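Local atomic coordinates of glycosyl hydrolases family 2, sugar binding domain protein (Bacteroides uniformis str. 3978 T3 ii, PDB entry 6D1P), a protein that probably hydrolyses O-glycosyl bonds as a gut bacterial beta-glucuronidase of glycoside hydrolase family 2. Residues 133-138 and 404-409; 175-180 and 397-402; 387-392 and 445-450. One frame throughout, in Å; residues are numbered along the deposited sequence.

Contact 1: 133-138 and 404-409; sequences GYDEWK and RRMLTN
Gly-133 offers only its backbone to the helix, at the far margin of a patch centred on one methyl group, CE of Met-406. Tyr-134 comes closer: that methyl sits at its ring edge, near the plane, 4.1 Å from CD2, and about as far from the backbone N. A bend at the last torsion of Met-406 turns CE toward this loop. The Tyr-134 ring also stacks with Tyr-366, and its OH is hydrogen-bonded to Gln-116. Asp-135 carries the polar half of the contact. Its CB bond is directed at the helix, CG takes the crowded position between backbone N and carbonyl carbon (chi1 53°), and OD2 accepts a hydrogen bond of 2.7 Å from ND2 of Asn-409. The bond is fairly straight (155°) and uses the anti lone pair of OD2, which lies almost in the amide plane. OD2 also accepts a hydrogen bond from a water at 2.9 Å, which in turn accepts from NE of Arg-405 at 2.8 Å. OD1 packs 3.8 Å from CE of Met-406 and is hydrogen-bonded to His-130, so three bonds grip a buried carboxylate whose charge the nearby guanidinium would tend to stabilise. An alanine here, lacking the carboxylate, would probably leave the Asn-409 amide and the bridging water without this partner and loosen the loop against the helix. After Asp-135, the carbonyl of Glu-136 is hydrogen-bonded to Gln-413, one helical turn past Asn-409, and Trp-137 stacks on His-130 as strand 137-140 begins. The arrangement is a family 2 domain interface, a sugar-binding-domain loop laid against helix 397-414 of the TIM barrel.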
loop_
_atom_site.group_PDB
_atom_site.type_symbol
_atom_site.label_atom_id
_atom_site.label_comp_id
_atom_site.label_asym_id
_atom_site.label_seq_id
_atom_site.Cartn_x
_atom_site.Cartn_y
_atom_site.Cartn_z
ATOM N N GLY A 133 15.346 -12.289 -8.729
ATOM C CA GLY A 133 15.713 -11.441 -7.622
ATOM C C GLY A 133 16.983 -11.811 -6.904
ATOM O O GLY A 133 17.260 -11.240 -5.847
ATOM N N TYR A 134 17.772 -12.748 -7.415
ATOM C CA TYR A 134 18.845 -13.272 -6.577
ATOM C C TYR A 134 20.175 -13.468 -7.279
ATOM O O TYR A 134 21.152 -13.790 -6.600
ATOM C CB TYR A 134 18.405 -14.601 -5.946
ATOM C CG TYR A 134 17.070 -14.455 -5.291
ATOM C CD1 TYR A 134 16.974 -13.930 -4.004
ATOM C CD2 TYR A 134 15.896 -14.759 -5.980
ATOM C CE1 TYR A 134 15.738 -13.728 -3.402
ATOM C CE2 TYR A 134 14.656 -14.567 -5.383
ATOM C CZ TYR A 134 14.584 -14.047 -4.096
ATOM O OH TYR A 134 13.363 -13.853 -3.483
ATOM N N ASP A 135 20.260 -13.297 -8.591
ATOM C CA ASP A 135 21.518 -13.391 -9.312
ATOM C C ASP A 135 22.020 -11.992 -9.668
ATOM O O ASP A 135 21.276 -11.006 -9.615
ATOM C CB ASP A 135 21.354 -14.244 -10.577
ATOM C CG ASP A 135 20.195 -13.775 -11.463
ATOM O OD1 ASP A 135 19.274 -13.093 -10.952
ATOM O OD2 ASP A 135 20.205 -14.095 -12.673
ATOM N N GLU A 136 23.295 -11.915 -10.034
ATOM C CA GLU A 136 23.918 -10.645 -10.374
ATOM C C GLU A 136 23.799 -10.390 -11.862
ATOM O O GLU A 136 23.791 -11.319 -12.675
ATOM C CB GLU A 136 25.394 -10.627 -9.993
ATOM C CG GLU A 136 25.660 -11.045 -8.582
ATOM C CD GLU A 136 27.113 -10.895 -8.214
ATOM O OE1 GLU A 136 27.971 -11.089 -9.098
ATOM O OE2 GLU A 136 27.391 -10.567 -7.048
ATOM N N TRP A 137 23.741 -9.109 -12.213
ATOM C CA TRP A 137 23.565 -8.694 -13.598
ATOM C C TRP A 137 24.013 -7.244 -13.679
ATOM O O TRP A 137 24.217 -6.586 -12.658
ATOM C CB TRP A 137 22.109 -8.889 -14.046
ATOM C CG TRP A 137 21.121 -8.189 -13.125
ATOM C CD1 TRP A 137 20.713 -8.595 -11.886
ATOM C CD2 TRP A 137 20.421 -6.969 -13.396
ATOM N NE1 TRP A 137 19.815 -7.699 -11.364
ATOM C CE2 TRP A 137 19.620 -6.687 -12.269
ATOM C CE3 TRP A 137 20.405 -6.082 -14.473
ATOM C CZ2 TRP A 137 18.816 -5.552 -12.187
ATOM C CZ3 TRP A 137 19.596 -4.947 -14.390
ATOM C CH2 TRP A 137 18.823 -4.692 -13.249
ATOM N N LYS A 138 24.168 -6.746 -14.903
ATOM C CA LYS A 138 24.622 -5.376 -15.089
ATOM C C LYS A 138 23.858 -4.713 -16.231
ATOM O O LYS A 138 23.192 -5.366 -17.034
ATOM C CB LYS A 138 26.133 -5.316 -15.344
ATOM C CG LYS A 138 26.587 -5.968 -16.646
ATOM C CD LYS A 138 28.098 -5.834 -16.807
ATOM C CE LYS A 138 28.602 -6.667 -17.955
ATOM N NZ LYS A 138 27.829 -6.354 -19.193
ATOM N N ARG A 404 16.802 -22.073 -16.107
ATOM C CA ARG A 404 18.064 -22.326 -16.799
ATOM C C ARG A 404 18.999 -21.134 -16.663
ATOM O O ARG A 404 20.207 -21.301 -16.444
ATOM C CB ARG A 404 17.827 -22.621 -18.278
ATOM C CG ARG A 404 16.920 -23.789 -18.564
ATOM C CD ARG A 404 16.555 -23.798 -20.047
ATOM N NE ARG A 404 15.733 -24.940 -20.426
ATOM C CZ ARG A 404 14.525 -24.850 -20.981
ATOM N NH1 ARG A 404 13.975 -23.656 -21.247
ATOM N NH2 ARG A 404 13.864 -25.966 -21.290
ATOM N N ARG A 405 18.453 -19.918 -16.776
ATOM C CA ARG A 405 19.291 -18.733 -16.670
ATOM C C ARG A 405 19.852 -18.572 -15.263
ATOM O O ARG A 405 21.032 -18.235 -15.096
ATOM C CB ARG A 405 18.491 -17.494 -17.064
ATOM C CG ARG A 405 19.302 -16.218 -17.110
ATOM C CD ARG A 405 18.460 -15.077 -17.702
ATOM N NE ARG A 405 17.333 -14.712 -16.848
ATOM C CZ ARG A 405 16.058 -14.963 -17.135
ATOM N NH1 ARG A 405 15.751 -15.575 -18.270
ATOM N NH2 ARG A 405 15.084 -14.581 -16.296
ATOM N N MET A 406 19.032 -18.788 -14.234
ATOM C CA MET A 406 19.541 -18.561 -12.886
ATOM C C MET A 406 20.523 -19.661 -12.480
ATOM O O MET A 406 21.531 -19.384 -11.820
ATOM C CB MET A 406 18.382 -18.426 -11.896
ATOM C CG MET A 406 17.563 -17.156 -12.143
ATOM S SD MET A 406 16.295 -16.792 -10.909
ATOM C CE MET A 406 17.252 -16.060 -9.583
ATOM N N LEU A 407 20.272 -20.906 -12.894
ATOM C CA LEU A 407 21.258 -21.954 -12.639
ATOM C C LEU A 407 22.589 -21.595 -13.278
ATOM O O LEU A 407 23.643 -21.663 -12.632
ATOM C CB LEU A 407 20.758 -23.301 -13.155
ATOM C CG LEU A 407 21.745 -24.440 -12.925
ATOM C CD1 LEU A 407 22.062 -24.593 -11.461
ATOM C CD2 LEU A 407 21.167 -25.727 -13.487
ATOM N N THR A 408 22.539 -21.149 -14.536
ATOM C CA THR A 408 23.741 -20.738 -15.253
ATOM C C THR A 408 24.446 -19.593 -14.538
ATOM O O THR A 408 25.666 -19.635 -14.326
ATOM C CB THR A 408 23.366 -20.346 -16.682
ATOM O OG1 THR A 408 22.810 -21.489 -17.348
ATOM C CG2 THR A 408 24.567 -19.836 -17.450
ATOM N N ASN A 409 23.685 -18.571 -14.134
ATOM C CA ASN A 409 24.281 -17.416 -13.469
ATOM C C ASN A 409 24.865 -17.804 -12.116
ATOM O O ASN A 409 25.967 -17.373 -11.761
ATOM C CB ASN A 409 23.246 -16.299 -13.301
ATOM C CG ASN A 409 22.953 -15.561 -14.594
ATOM O OD1 ASN A 409 23.729 -15.609 -15.535
ATOM N ND2 ASN A 409 21.828 -14.850 -14.632
HETATM O O HOH W 1 17.690 -14.080 -14.146
#

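Contact 2: 175-180 and 397-402; sequences EMIPSD and ESYKNQ. With K (potassium ion), chain K.
One face of the Tyr-399 ring takes CG2 of Ile-177 in a CH-pi contact, the methyl 3.7 Å from the ring centroid and only 20° off the normal, while CA of Glu-175 lies in plane at the ring's edge. The second flat group, the Gln-402 amide, reaches along Ile-177 on an extended chain and clasps its backbone twice. OE1 accepts from Ile-177 N at 3.0 Å, the donor standing 46° out of the carbonyl plane; NE2 gives a weak bond to Ile-177 O. CG1 of Ile-177 rests 3.4 Å from CD of the same amide. The third, the Glu-175 carboxylate, is held mainly by Gly-396 N through OE1, which also takes a short 2.5 Å bond from a water that accepts from Tyr-399 N. A carboxylate so placed at the start of helix 397-414 would probably be favoured by the helix dipole. With Ile-177 O turned to the helix, the carbonyls before and after it face potassium, Met-176 O at 2.5 Å and Pro-178 O at 2.6 Å, the Ile-177 to Pro-178 peptide bond between them being cis. Asp-173 O and two waters complete this site, a main-chain potassium site in a sugar-binding-domain loop docked on the barrel.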
loop_
_atom_site.group_PDB
_atom_site.type_symbol
_atom_site.label_atom_id
_atom_site.label_comp_id
_atom_site.label_asym_id
_atom_site.label_seq_id
_atom_site.Cartn_x
_atom_site.Cartn_y
_atom_site.Cartn_z
ATOM N N GLU A 175 4.369 -17.384 -13.302
ATOM C CA GLU A 175 5.316 -17.794 -14.330
ATOM C C GLU A 175 6.740 -17.356 -14.013
ATOM O O GLU A 175 7.609 -17.387 -14.894
ATOM C CB GLU A 175 4.876 -17.249 -15.694
ATOM C CG GLU A 175 3.574 -17.856 -16.205
ATOM C CD GLU A 175 3.679 -19.362 -16.556
ATOM O OE1 GLU A 175 4.797 -19.875 -16.832
ATOM O OE2 GLU A 175 2.620 -20.035 -16.573
ATOM N N MET A 176 6.980 -16.935 -12.776
ATOM C CA MET A 176 8.289 -16.534 -12.287
ATOM C C MET A 176 8.638 -17.389 -11.071
ATOM O O MET A 176 7.793 -17.602 -10.196
ATOM C CB MET A 176 8.282 -15.040 -11.927
ATOM C CG MET A 176 9.632 -14.457 -11.573
ATOM S SD MET A 176 9.490 -12.722 -11.107
ATOM C CE MET A 176 8.658 -12.833 -9.526
ATOM N N ILE A 177 9.866 -17.892 -11.016
ATOM C CA ILE A 177 10.306 -18.625 -9.827
ATOM C C ILE A 177 10.947 -17.602 -8.899
ATOM O O ILE A 177 11.501 -16.606 -9.392
ATOM C CB ILE A 177 11.276 -19.774 -10.169
ATOM C CG1 ILE A 177 12.486 -19.285 -10.968
ATOM C CG2 ILE A 177 10.581 -20.897 -10.941
ATOM C CD1 ILE A 177 13.617 -20.315 -10.989
ATOM N N PRO A 178 10.880 -17.776 -7.557
ATOM C CA PRO A 178 10.201 -18.869 -6.853
ATOM C C PRO A 178 8.708 -18.680 -6.759
ATOM O O PRO A 178 8.195 -17.603 -7.010
ATOM C CB PRO A 178 10.802 -18.802 -5.452
ATOM C CG PRO A 178 10.986 -17.316 -5.245
ATOM C CD PRO A 178 11.493 -16.830 -6.602
ATOM N N SER A 179 8.025 -19.720 -6.316
ATOM C CA SER A 179 6.582 -19.689 -6.196
ATOM C C SER A 179 6.148 -18.925 -4.968
ATOM O O SER A 179 6.759 -19.030 -3.893
ATOM C CB SER A 179 6.032 -21.104 -6.104
ATOM O OG SER A 179 4.763 -21.086 -5.497
ATOM N N ASP A 180 5.020 -18.222 -5.102
ATOM C CA ASP A 180 4.487 -17.567 -3.914
ATOM C C ASP A 180 3.942 -18.558 -2.891
ATOM O O ASP A 180 3.510 -18.144 -1.812
ATOM C CB ASP A 180 3.397 -16.563 -4.300
ATOM C CG ASP A 180 3.974 -15.222 -4.754
ATOM O OD1 ASP A 180 4.512 -14.474 -3.902
ATOM O OD2 ASP A 180 3.901 -14.932 -5.963
ATOM N N GLU A 397 7.501 -21.632 -20.985
ATOM C CA GLU A 397 8.865 -21.513 -21.499
ATOM C C GLU A 397 9.630 -20.421 -20.778
ATOM O O GLU A 397 10.849 -20.515 -20.596
ATOM C CB GLU A 397 8.866 -21.228 -23.003
ATOM C CG GLU A 397 8.904 -22.475 -23.856
ATOM C CD GLU A 397 9.977 -23.480 -23.408
ATOM O OE1 GLU A 397 11.178 -23.132 -23.375
ATOM O OE2 GLU A 397 9.616 -24.637 -23.081
ATOM N N SER A 398 8.935 -19.360 -20.410
ATOM C CA SER A 398 9.594 -18.237 -19.768
ATOM C C SER A 398 10.051 -18.631 -18.374
ATOM O O SER A 398 11.171 -18.308 -17.951
ATOM C CB SER A 398 8.624 -17.054 -19.732
ATOM O OG SER A 398 9.335 -15.877 -19.468
ATOM N N TYR A 399 9.176 -19.341 -17.663
ATOM C CA TYR A 399 9.497 -19.925 -16.376
ATOM C C TYR A 399 10.711 -20.853 -16.488
ATOM O O TYR A 399 11.668 -20.729 -15.714
ATOM C CB TYR A 399 8.233 -20.631 -15.881
ATOM C CG TYR A 399 8.240 -21.430 -14.584
ATOM C CD1 TYR A 399 7.375 -21.089 -13.545
ATOM C CD2 TYR A 399 9.030 -22.567 -14.428
ATOM C CE1 TYR A 399 7.314 -21.822 -12.395
ATOM C CE2 TYR A 399 8.979 -23.318 -13.259
ATOM C CZ TYR A 399 8.116 -22.935 -12.253
ATOM O OH TYR A 399 8.022 -23.647 -11.085
ATOM N N LYS A 400 10.708 -21.763 -17.471
ATOM C CA LYS A 400 11.820 -22.713 -17.602
ATOM C C LYS A 400 13.116 -21.999 -17.970
ATOM O O LYS A 400 14.198 -22.362 -17.491
ATOM C CB LYS A 400 11.512 -23.783 -18.656
ATOM C CG LYS A 400 10.416 -24.764 -18.304
ATOM C CD LYS A 400 10.015 -25.596 -19.534
ATOM C CE LYS A 400 8.494 -25.814 -19.620
ATOM N NZ LYS A 400 8.140 -27.254 -19.898
ATOM N N ASN A 401 13.024 -20.987 -18.830
ATOM C CA ASN A 401 14.211 -20.229 -19.185
ATOM C C ASN A 401 14.769 -19.474 -17.996
ATOM O O ASN A 401 15.983 -19.286 -17.912
ATOM C CB ASN A 401 13.900 -19.265 -20.328
ATOM C CG ASN A 401 14.069 -19.920 -21.680
ATOM O OD1 ASN A 401 14.818 -20.895 -21.816
ATOM N ND2 ASN A 401 13.365 -19.407 -22.684
ATOM N N GLN A 402 13.912 -19.009 -17.090
ATOM C CA GLN A 402 14.434 -18.322 -15.917
ATOM C C GLN A 402 15.225 -19.289 -15.041
ATOM O O GLN A 402 16.294 -18.944 -14.531
ATOM C CB GLN A 402 13.305 -17.650 -15.117
ATOM C CG GLN A 402 13.828 -17.040 -13.799
ATOM C CD GLN A 402 12.739 -16.499 -12.879
ATOM O OE1 GLN A 402 11.542 -16.649 -13.144
ATOM N NE2 GLN A 402 13.155 -15.851 -11.799
HETATM K K K K . 6.286 -16.602 -8.430
HETATM O O HOH W 2 6.525 -19.394 -18.581
HETATM O O HOH W 3 10.332 -15.625 -15.548
HETATM O O HOH W 4 3.632 -18.237 -7.774
HETATM O O HOH W 5 5.382 -14.231 -7.742
#

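Contact 3: 387-392 and 445-450; sequences IPWCRG and AFMGEL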
loop_
_atom_site.group_PDB
_atom_site.type_symbol
_atom_site.label_atom_id
_atom_site.label_comp_id
_atom_site.label_asym_id
_atom_site.label_seq_id
_atom_site.Cartn_x
_atom_site.Cartn_y
_atom_site.Cartn_z
ATOM N N ILE A 387 19.024 -22.902 -6.868
ATOM C CA ILE A 387 18.154 -21.970 -7.593
ATOM C C ILE A 387 16.756 -21.955 -6.987
ATOM O O ILE A 387 16.332 -22.943 -6.368
ATOM C CB ILE A 387 18.063 -22.310 -9.087
ATOM C CG1 ILE A 387 17.671 -23.780 -9.302
ATOM C CG2 ILE A 387 19.336 -21.911 -9.798
ATOM C CD1 ILE A 387 17.056 -24.026 -10.687
ATOM N N PRO A 388 15.992 -20.863 -7.166
ATOM C CA PRO A 388 14.698 -20.764 -6.481
ATOM C C PRO A 388 13.556 -21.465 -7.211
ATOM O O PRO A 388 12.429 -20.950 -7.239
ATOM C CB PRO A 388 14.475 -19.242 -6.372
ATOM C CG PRO A 388 15.321 -18.633 -7.410
ATOM C CD PRO A 388 16.365 -19.604 -7.845
ATOM N N TRP A 389 13.823 -22.638 -7.797
ATOM C CA TRP A 389 12.742 -23.523 -8.240
ATOM C C TRP A 389 12.175 -24.185 -6.984
ATOM O O TRP A 389 12.549 -25.290 -6.584
ATOM C CB TRP A 389 13.234 -24.546 -9.258
ATOM C CG TRP A 389 12.100 -25.265 -9.917
ATOM C CD1 TRP A 389 10.799 -24.865 -9.958
ATOM C CD2 TRP A 389 12.154 -26.516 -10.614
ATOM N NE1 TRP A 389 10.042 -25.777 -10.635
ATOM C CE2 TRP A 389 10.849 -26.802 -11.053
ATOM C CE3 TRP A 389 13.178 -27.416 -10.911
ATOM C CZ2 TRP A 389 10.536 -27.954 -11.780
ATOM C CZ3 TRP A 389 12.872 -28.560 -11.627
ATOM C CH2 TRP A 389 11.556 -28.821 -12.055
ATOM N N CYS A 390 11.255 -23.475 -6.343
ATOM C CA CYS A 390 10.827 -23.780 -4.981
ATOM C C CYS A 390 9.301 -23.780 -4.943
ATOM O O CYS A 390 8.684 -22.711 -4.887
ATOM C CB CYS A 390 11.431 -22.767 -4.012
ATOM S SG CYS A 390 10.997 -22.953 -2.284
ATOM N N ARG A 391 8.714 -24.984 -4.984
ATOM C CA ARG A 391 7.276 -25.244 -4.890
ATOM C C ARG A 391 6.496 -24.820 -6.135
ATOM O O ARG A 391 6.999 -24.061 -6.973
ATOM C CB ARG A 391 6.658 -24.571 -3.661
ATOM C CG ARG A 391 7.142 -25.140 -2.320
ATOM C CD ARG A 391 6.455 -24.486 -1.122
ATOM N NE ARG A 391 6.926 -25.119 0.107
ATOM C CZ ARG A 391 6.527 -24.796 1.335
ATOM N NH1 ARG A 391 5.635 -23.817 1.522
ATOM N NH2 ARG A 391 7.025 -25.460 2.383
ATOM N N GLY A 392 5.294 -25.393 -6.286
ATOM C CA GLY A 392 4.256 -24.876 -7.155
ATOM C C GLY A 392 4.000 -25.676 -8.414
ATOM O O GLY A 392 2.924 -25.528 -9.010
ATOM N N ALA A 445 11.410 -34.513 -16.351
ATOM C CA ALA A 445 12.131 -34.181 -17.573
ATOM C C ALA A 445 12.921 -32.892 -17.407
ATOM O O ALA A 445 14.086 -32.811 -17.794
ATOM C CB ALA A 445 11.151 -34.065 -18.741
ATOM N N PHE A 446 12.294 -31.858 -16.842
ATOM C CA PHE A 446 13.003 -30.597 -16.666
ATOM C C PHE A 446 14.046 -30.699 -15.556
ATOM O O PHE A 446 15.130 -30.114 -15.661
ATOM C CB PHE A 446 12.008 -29.473 -16.387
ATOM C CG PHE A 446 12.636 -28.111 -16.333
ATOM C CD1 PHE A 446 13.284 -27.591 -17.441
ATOM C CD2 PHE A 446 12.587 -27.355 -15.173
ATOM C CE1 PHE A 446 13.876 -26.343 -17.391
ATOM C CE2 PHE A 446 13.168 -26.106 -15.115
ATOM C CZ PHE A 446 13.820 -25.601 -16.223
ATOM N N MET A 447 13.748 -31.441 -14.490
ATOM C CA MET A 447 14.770 -31.685 -13.479
ATOM C C MET A 447 15.996 -32.349 -14.097
ATOM O O MET A 447 17.136 -31.966 -13.806
ATOM C CB MET A 447 14.214 -32.552 -12.347
ATOM C CG MET A 447 15.156 -32.680 -11.157
ATOM S SD MET A 447 15.345 -31.105 -10.272
ATOM C CE MET A 447 13.770 -31.048 -9.416
ATOM N N GLY A 448 15.783 -33.329 -14.979
ATOM C CA GLY A 448 16.909 -34.011 -15.599
ATOM C C GLY A 448 17.686 -33.113 -16.533
ATOM O O GLY A 448 18.907 -33.226 -16.634
ATOM N N GLU A 449 16.993 -32.203 -17.228
ATOM C CA GLU A 449 17.691 -31.215 -18.046
ATOM C C GLU A 449 18.572 -30.313 -17.185
ATOM O O GLU A 449 19.707 -29.992 -17.562
ATOM C CB GLU A 449 16.684 -30.370 -18.836
ATOM C CG GLU A 449 17.337 -29.222 -19.618
ATOM C CD GLU A 449 16.348 -28.274 -20.317
ATOM O OE1 GLU A 449 15.149 -28.605 -20.472
ATOM O OE2 GLU A 449 16.796 -27.185 -20.732
ATOM N N LEU A 450 18.048 -29.877 -16.033
ATOM C CA LEU A 450 18.807 -29.000 -15.146
ATOM C C LEU A 450 20.012 -29.723 -14.562
ATOM O O LEU A 450 21.103 -29.156 -14.502
ATOM C CB LEU A 450 17.912 -28.452 -14.025
ATOM C CG LEU A 450 16.890 -27.370 -14.424
ATOM C CD1 LEU A 450 16.001 -26.966 -13.225
ATOM C CD2 LEU A 450 17.574 -26.135 -15.007
#
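At the centre stands the six-membered ring of Trp-389, met by three side chains from one helix. Phe-446 approaches edge-on: its CD2 hangs over one face of the indole, 3.6 Å from CH2, in a T-shaped pair with centroids 5.2 Å apart and planes at 72°. Met-447 and Leu-450 come in obliquely. The methyl CE of Met-447 closes to 3.4 Å from CZ3, and its sulfur, 5.0 Å from the ring centroid, makes a Met-aromatic contact. CD1 of Leu-450 sits 3.7 Å from CE3 and also meets CD1 of Ile-387 at 4.0 Å, so that this one methyl touches both loop side chains that face the helix.

The next layer explains how these groups are aimed. Phe-446 and Leu-450 are one helical turn apart, and CG of Leu-450 lies over a face of the Phe-446 ring toward its rim, which would limit its tilt. Two bends, at chi2 and chi3, fold the Met-447 chain back toward the indole. Trp-389 itself is the central residue of an inverse gamma turn, with CG anti to the backbone N (chi1 -168°) and the ring thrust at the helix. NE1 donates a hydrogen bond to Gly-393 O, which would limit rotation of the indole, while the backbone carbonyl accepts one from Asn-429 ND2 and holds the main chain of the turn. Further out, Phe-446 packs on Lys-400 and Ala-403 of helix 397-414, and Met-447 on Leu-425 of strand 420-432. This is the layering of a TIM barrel, in which the loop following parallel strand 382-386 is sealed by helix 440-457, the helix that follows neighbouring strand 420-432.

The three contacts form a compact cluster on one side of the chain's centre, contact 2 lying about 10 Å from contact 3 and 12 Å from contact 1, centre to centre. Helix 397-414 serves both domain-crossing contacts, its first turns in contact 2 and the following ones in contact 1. Along the chain, contact 2 is nested within the loop closed by contact 1, whereas contact 3 alternates with both and lies wholly within the TIM-barrel domain. Arg-404 joins contacts 1 and 3 through a 2.5 Å salt bridge from its NE to OE2 of Glu-449. Packing of Leu-407 on Leu-450, helix against helix, thus backs the surface on which the sugar-binding domain and its potassium-bearing loop are seated.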